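PDB 2OJH: uncharacterized protein Atu1656/AGR_C_3050 from Agrobacterium tumefaciens, which is of unknown function but, as a six-bladed beta-propeller of the TolB family, may serve as a protein-interaction scaffold. Local coordinates for residues A[25-29]-A[30-34]; A[124-127]-A[128-131]. All coordinates share one frame; numbering follows the deposited sequence.

Contact 1 (A[25-29]-A[30-34])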
ATOM      1  N   GLU A  25      12.834   5.370   5.003  1.00 35.13           N
ATOM      2  CA  GLU A  25      13.673   4.393   5.696  1.00 35.31           C
ATOM      3  C   GLU A  25      13.435   2.964   5.217  1.00 35.58           C
ATOM      4  O   GLU A  25      12.400   2.670   4.639  1.00 34.97           O
ATOM      5  CB  GLU A  25      13.418   4.511   7.194  1.00 35.71           C
ATOM      6  CG  GLU A  25      13.853   5.873   7.766  1.00 34.61           C
ATOM      7  CD  GLU A  25      13.602   6.039   9.259  1.00 35.97           C
ATOM      8  OE1 GLU A  25      13.210   5.068   9.929  1.00 35.74           O
ATOM      9  OE2 GLU A  25      13.811   7.171   9.768  1.00 33.70           O
ATOM     10  N   ILE A  26      14.386   2.068   5.483  1.00 34.98           N
ATOM     11  CA  ILE A  26      14.242   0.657   5.137  1.00 35.57           C
ATOM     12  C   ILE A  26      14.567  -0.158   6.365  1.00 34.94           C
ATOM     13  O   ILE A  26      15.474   0.204   7.113  1.00 35.56           O
ATOM     14  CB  ILE A  26      15.238   0.313   4.025  1.00 35.71           C
ATOM     15  CG1 ILE A  26      14.746   0.904   2.695  1.00 36.26           C
ATOM     16  CG2 ILE A  26      15.483  -1.195   3.966  1.00 37.71           C
ATOM     17  CD1 ILE A  26      15.893   0.970   1.639  1.00 38.52           C
ATOM     18  N   PHE A  27      13.793  -1.212   6.619  1.00 34.32           N
ATOM     19  CA  PHE A  27      14.054  -2.091   7.748  1.00 34.35           C
ATOM     20  C   PHE A  27      14.238  -3.485   7.166  1.00 34.44           C
ATOM     21  O   PHE A  27      13.438  -3.944   6.320  1.00 34.25           O
ATOM     22  CB  PHE A  27      12.877  -2.087   8.700  1.00 33.78           C
ATOM     23  CG  PHE A  27      13.090  -2.888   9.960  1.00 35.57           C
ATOM     24  CD1 PHE A  27      13.786  -2.351  11.020  1.00 35.47           C
ATOM     25  CD2 PHE A  27      12.546  -4.173  10.089  1.00 35.86           C
ATOM     26  CE1 PHE A  27      13.995  -3.094  12.212  1.00 37.19           C
ATOM     27  CE2 PHE A  27      12.723  -4.910  11.238  1.00 35.72           C
ATOM     28  CZ  PHE A  27      13.448  -4.369  12.323  1.00 35.31           C
ATOM     29  N   ASN A  28      15.298  -4.144   7.621  1.00 34.66           N
ATOM     30  CA  ASN A  28      15.595  -5.496   7.195  1.00 34.58           C
ATOM     31  C   ASN A  28      15.064  -6.420   8.280  1.00 34.73           C
ATOM     32  O   ASN A  28      15.513  -6.366   9.419  1.00 35.72           O
ATOM     33  CB  ASN A  28      17.104  -5.669   6.963  1.00 34.29           C
ATOM     34  CG  ASN A  28      17.472  -7.081   6.493  1.00 34.24           C
ATOM     35  OD1 ASN A  28      17.068  -8.067   7.101  1.00 34.10           O
ATOM     36  ND2 ASN A  28      18.256  -7.175   5.409  1.00 32.92           N
ATOM     37  N   ILE A  29      14.086  -7.258   7.938  1.00 34.31           N
ATOM     38  CA  ILE A  29      13.496  -8.139   8.932  1.00 33.82           C
ATOM     39  C   ILE A  29      14.354  -9.355   9.302  1.00 34.35           C
ATOM     40  O   ILE A  29      14.092 -10.007  10.310  1.00 33.87           O
ATOM     41  CB  ILE A  29      12.064  -8.613   8.536  1.00 34.20           C
ATOM     42  CG1 ILE A  29      12.094  -9.525   7.293  1.00 33.59           C
ATOM     43  CG2 ILE A  29      11.103  -7.410   8.358  1.00 33.30           C
ATOM     44  CD1 ILE A  29      10.836 -10.505   7.216  1.00 33.58           C
ATOM     45  N   ARG A  30      15.375  -9.652   8.503  1.00 34.16           N
ATOM     46  CA  ARG A  30      16.269 -10.766   8.808  1.00 35.05           C
ATOM     47  C   ARG A  30      17.345 -10.378   9.836  1.00 35.43           C
ATOM     48  O   ARG A  30      17.586 -11.094  10.798  1.00 35.35           O
ATOM     49  CB  ARG A  30      16.921 -11.288   7.513  1.00 35.29           C
ATOM     50  CG  ARG A  30      15.913 -11.618   6.401  1.00 33.90           C
ATOM     51  CD  ARG A  30      14.782 -12.533   6.892  1.00 35.09           C
ATOM     52  NE  ARG A  30      13.827 -12.807   5.821  1.00 33.11           N
ATOM     53  CZ  ARG A  30      12.661 -13.420   5.982  1.00 34.20           C
ATOM     54  NH1 ARG A  30      12.274 -13.841   7.184  1.00 33.15           N
ATOM     55  NH2 ARG A  30      11.876 -13.620   4.933  1.00 34.65           N
ATOM     56  N   THR A  31      17.984  -9.237   9.612  1.00 36.22           N
ATOM     57  CA  THR A  31      19.079  -8.749  10.456  1.00 37.22           C
ATOM     58  C   THR A  31      18.557  -7.782  11.525  1.00 37.74           C
ATOM     59  O   THR A  31      19.269  -7.456  12.476  1.00 37.91           O
ATOM     60  CB  THR A  31      20.109  -8.007   9.622  1.00 37.26           C
ATOM     61  OG1 THR A  31      19.480  -6.860   9.060  1.00 36.68           O
ATOM     62  CG2 THR A  31      20.658  -8.887   8.486  1.00 38.10           C
ATOM     63  N   ARG A  32      17.321  -7.326  11.344  1.00 38.14           N
ATOM     64  CA  ARG A  32      16.642  -6.372  12.222  1.00 39.39           C
ATOM     65  C   ARG A  32      17.398  -5.030  12.297  1.00 39.98           C
ATOM     66  O   ARG A  32      17.442  -4.376  13.331  1.00 39.87           O
ATOM     67  CB  ARG A  32      16.347  -6.991  13.604  1.00 40.09           C
ATOM     68  CG  ARG A  32      15.429  -8.251  13.547  1.00 40.81           C
ATOM     69  CD  ARG A  32      14.008  -7.871  13.182  1.00 43.51           C
ATOM     70  NE  ARG A  32      13.130  -8.999  12.863  1.00 46.20           N
ATOM     71  CZ  ARG A  32      12.194  -9.473  13.677  1.00 47.11           C
ATOM     72  NH1 ARG A  32      12.019  -8.942  14.881  1.00 46.31           N
ATOM     73  NH2 ARG A  32      11.439 -10.496  13.288  1.00 47.77           N
ATOM     74  N   LYS A  33      17.978  -4.630  11.165  1.00 40.22           N
ATOM     75  CA  LYS A  33      18.675  -3.353  11.033  1.00 40.92           C
ATOM     76  C   LYS A  33      17.848  -2.406  10.161  1.00 40.93           C
ATOM     77  O   LYS A  33      17.264  -2.840   9.157  1.00 39.37           O
ATOM     78  CB  LYS A  33      20.015  -3.525  10.306  1.00 40.52           C
ATOM     79  CG  LYS A  33      20.981  -4.557  10.862  1.00 43.44           C
ATOM     80  CD  LYS A  33      21.901  -3.990  11.890  1.00 48.00           C
ATOM     81  CE  LYS A  33      21.454  -4.425  13.273  1.00 50.67           C
ATOM     82  NZ  LYS A  33      22.655  -4.946  13.961  1.00 49.04           N
HETATM   83  N   MSE A  34      17.868  -1.120  10.517  1.00 40.73           N
HETATM   84  CA  MSE A  34      17.248  -0.069   9.696  1.00 42.22           C
HETATM   85  C   MSE A  34      18.276   0.836   9.025  1.00 39.78           C
HETATM   86  O   MSE A  34      19.439   0.904   9.448  1.00 40.34           O
HETATM   87  CB  MSE A  34      16.235   0.766  10.510  1.00 41.41           C
HETATM   88  CG  MSE A  34      16.810   1.503  11.727  1.00 44.68           C
HETATM   89 SE   MSE A  34      15.864   3.210  11.944  0.80 50.74          SE
HETATM   90  CE  MSE A  34      16.404   3.988  10.215  1.00 44.02           C
TER
HETATM   91  O   HOH W   1      11.470 -12.216  10.872  1.00 37.11           O

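Contact 2 (A[124-127]-A[128-131])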
ATOM      1  N   LEU A 124      -7.126   4.988 -17.999  1.00 32.23           N
ATOM      2  CA  LEU A 124      -8.173   4.779 -16.958  1.00 34.31           C
ATOM      3  C   LEU A 124      -8.594   3.320 -16.866  1.00 34.50           C
ATOM      4  O   LEU A 124      -8.941   2.695 -17.899  1.00 33.03           O
ATOM      5  CB  LEU A 124      -9.438   5.662 -17.208  1.00 34.87           C
ATOM      6  CG  LEU A 124     -10.576   5.559 -16.182  1.00 33.45           C
ATOM      7  CD1 LEU A 124     -10.170   6.063 -14.785  1.00 32.55           C
ATOM      8  CD2 LEU A 124     -11.812   6.290 -16.699  1.00 35.72           C
HETATM    9  N   MSE A 125      -8.588   2.800 -15.639  1.00 35.50           N
HETATM   10  CA  MSE A 125      -8.996   1.437 -15.383  1.00 36.38           C
HETATM   11  C   MSE A 125     -10.401   1.367 -14.806  1.00 36.92           C
HETATM   12  O   MSE A 125     -11.187   0.504 -15.196  1.00 37.23           O
HETATM   13  CB  MSE A 125      -8.046   0.741 -14.402  1.00 36.19           C
HETATM   14  CG  MSE A 125      -6.659   0.425 -14.862  1.00 37.99           C
HETATM   15 SE   MSE A 125      -6.622  -0.579 -16.540  0.80 49.36          SE
HETATM   16  CE  MSE A 125      -6.085   0.739 -17.817  1.00 42.39           C
ATOM     17  N   THR A 126     -10.720   2.247 -13.858  1.00 36.32           N
ATOM     18  CA  THR A 126     -11.978   2.132 -13.146  1.00 36.82           C
ATOM     19  C   THR A 126     -13.017   3.197 -13.499  1.00 37.80           C
ATOM     20  O   THR A 126     -12.790   4.397 -13.301  1.00 38.36           O
ATOM     21  CB  THR A 126     -11.745   2.228 -11.663  1.00 36.45           C
ATOM     22  OG1 THR A 126     -11.031   3.439 -11.381  1.00 36.37           O
ATOM     23  CG2 THR A 126     -10.944   1.037 -11.191  1.00 36.35           C
ATOM     24  N   LYS A 127     -14.166   2.743 -14.000  1.00 37.51           N
ATOM     25  CA  LYS A 127     -15.259   3.634 -14.333  1.00 36.81           C
ATOM     26  C   LYS A 127     -16.159   3.908 -13.141  1.00 37.42           C
ATOM     27  O   LYS A 127     -16.958   4.827 -13.197  1.00 37.99           O
ATOM     28  CB  LYS A 127     -16.068   3.068 -15.500  1.00 37.25           C
ATOM     29  CG  LYS A 127     -15.277   3.055 -16.814  1.00 37.04           C
ATOM     30  CD  LYS A 127     -16.012   2.290 -17.871  1.00 40.04           C
ATOM     31  CE  LYS A 127     -15.130   2.108 -19.103  1.00 40.87           C
ATOM     32  NZ  LYS A 127     -15.912   1.358 -20.101  1.00 43.15           N
ATOM     33  N   ASN A 128     -16.028   3.109 -12.082  1.00 36.53           N
ATOM     34  CA  ASN A 128     -16.862   3.222 -10.875  1.00 37.92           C
ATOM     35  C   ASN A 128     -16.010   3.754  -9.743  1.00 37.64           C
ATOM     36  O   ASN A 128     -14.965   3.163  -9.425  1.00 38.00           O
ATOM     37  CB  ASN A 128     -17.447   1.863 -10.514  1.00 38.09           C
ATOM     38  CG  ASN A 128     -18.344   1.282 -11.627  1.00 41.39           C
ATOM     39  OD1 ASN A 128     -19.107   2.001 -12.270  1.00 43.16           O
ATOM     40  ND2 ASN A 128     -18.245  -0.026 -11.844  1.00 42.27           N
ATOM     41  N   LEU A 129     -16.435   4.884  -9.163  1.00 37.74           N
ATOM     42  CA  LEU A 129     -15.580   5.696  -8.286  1.00 37.92           C
ATOM     43  C   LEU A 129     -16.226   5.950  -6.937  1.00 37.73           C
ATOM     44  O   LEU A 129     -17.446   5.813  -6.799  1.00 37.71           O
ATOM     45  CB  LEU A 129     -15.245   7.040  -8.963  1.00 38.00           C
ATOM     46  CG  LEU A 129     -14.761   6.932 -10.403  1.00 40.03           C
ATOM     47  CD1 LEU A 129     -14.454   8.294 -11.012  1.00 40.59           C
ATOM     48  CD2 LEU A 129     -13.507   6.037 -10.501  1.00 41.03           C
ATOM     49  N   PRO A 130     -15.407   6.283  -5.920  1.00 37.54           N
ATOM     50  CA  PRO A 130     -13.956   6.269  -6.003  1.00 37.02           C
ATOM     51  C   PRO A 130     -13.357   4.862  -5.836  1.00 37.60           C
ATOM     52  O   PRO A 130     -13.940   3.995  -5.155  1.00 37.74           O
ATOM     53  CB  PRO A 130     -13.528   7.140  -4.822  1.00 37.17           C
ATOM     54  CG  PRO A 130     -14.602   7.002  -3.836  1.00 36.88           C
ATOM     55  CD  PRO A 130     -15.876   6.705  -4.581  1.00 36.98           C
ATOM     56  N   SER A 131     -12.198   4.661  -6.450  1.00 36.54           N
ATOM     57  CA  SER A 131     -11.439   3.416  -6.334  1.00 36.18           C
ATOM     58  C   SER A 131      -9.957   3.685  -5.997  1.00 36.73           C
ATOM     59  O   SER A 131      -9.331   4.586  -6.569  1.00 34.48           O
ATOM     60  CB  SER A 131     -11.565   2.613  -7.618  1.00 34.98           C
ATOM     61  OG  SER A 131     -12.925   2.334  -7.915  1.00 34.31           O
TER
HETATM   62  O   HOH W   2     -19.699   4.608 -13.812  1.00 53.70           O

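Contact 1 (A[25-29]-A[30-34])
At the turn of the antiparallel hairpin formed by strands 22-28 and 33-40, Asn28 ties back the loop of Ile29, Arg30 and Thr31 through an Asx turn. Its OD1 accepts Arg30 N at 2.7 Å, in the carbonyl plane but bent (131°). Thr31 N, 2.9 Å from Asn28 OD1, stands above that plane on a nearly straight bond (165°). Carrying CG anti to the backbone N (chi1 -179°) swings the amide over the turn, where one oxygen grips two successive N-H groups. Arg32, in left-handed conformation, leads into the second strand. There Lys33 O receives Asn28 N at 2.8 Å. Arg32 folds back so that NE meets Ile29 O at 2.9 Å, with the oxygen at the guanidinium edge, and its CD lies 3.6 Å from Phe27 CZ. Ile29 CD1 sits over one face of the Arg30 guanidinium, 3.6 Å above its plane. Farther along, selenomethionine Met34 lays CE 3.4 Å from Glu25 OE1. Salt bridges join Arg30 to Asp284 and Asp229, Arg32 to Glu262, and Glu25 to Arg290; Glu25 also bonds Ser23. The side-chain acceptor of Asn28 thus satisfies turn amides, while the loop's arginines carry their charge to acidic groups elsewhere.

Contact 2 (A[124-127]-A[128-131])
Lys127 and Asn128 form the bend of a loop whose returning limb brings Leu129 and Ser131 back to Thr126. Thr126 points its CB toward the returning chain, and chi1 of 55° places OG1 between its backbone N and carbonyl carbon. From there OG1 lies 3.7 Å from Leu129 CD2 and 3.9 Å from Ser131 CB, while OG1 accepts a hydrogen bond from Ile112 N. The same Leu129 methyl, CD2, comes 3.3 Å from Thr126 O, a buried carbonyl oxygen for which the model has no polar partner; the two side chains meet at a slant. At the apex, the contact of Lys127 and Asn128 is largely that of sequence neighbours, with Lys127 CB 3.4 Å from Asn128 N. A water bridges them, donating to Lys127 O at 2.8 Å and to Asn128 OD1 at 3.1 Å, while Asn128 ND2 reaches Glu165. The descending limb is closed by Ser131, whose OG donates to Asn128 O at 2.7 Å, in the carbonyl plane with a C=O...O angle of 159°. The Ser131 to Asn128 bond spans the cis peptide before Pro130, where the chain changes direction; the hydroxyl also accepts from Arg149 NH2. Such a short link, running from the edge strand 123-124 of one four-stranded sheet to the first strand, 131-136, of the next, is the blade-to-blade connection of a beta-propeller.

In the fold
Contacts 1 and 2 are two kinds of propeller turn, placed on opposite sides of the chain's centre, about 19 Å and 18 Å from it. Their centres are about 36 Å apart and their nearest atoms about 25 Å, so they do not touch. Contact 1 joins neighbouring strands within a single sheet; contact 2 passes from one sheet to the next. The sheet of contact 1 also contains strand 285-291, paired with strand 22-28, so both ends of the chain contribute to one blade, the closure by which propeller rings are commonly completed.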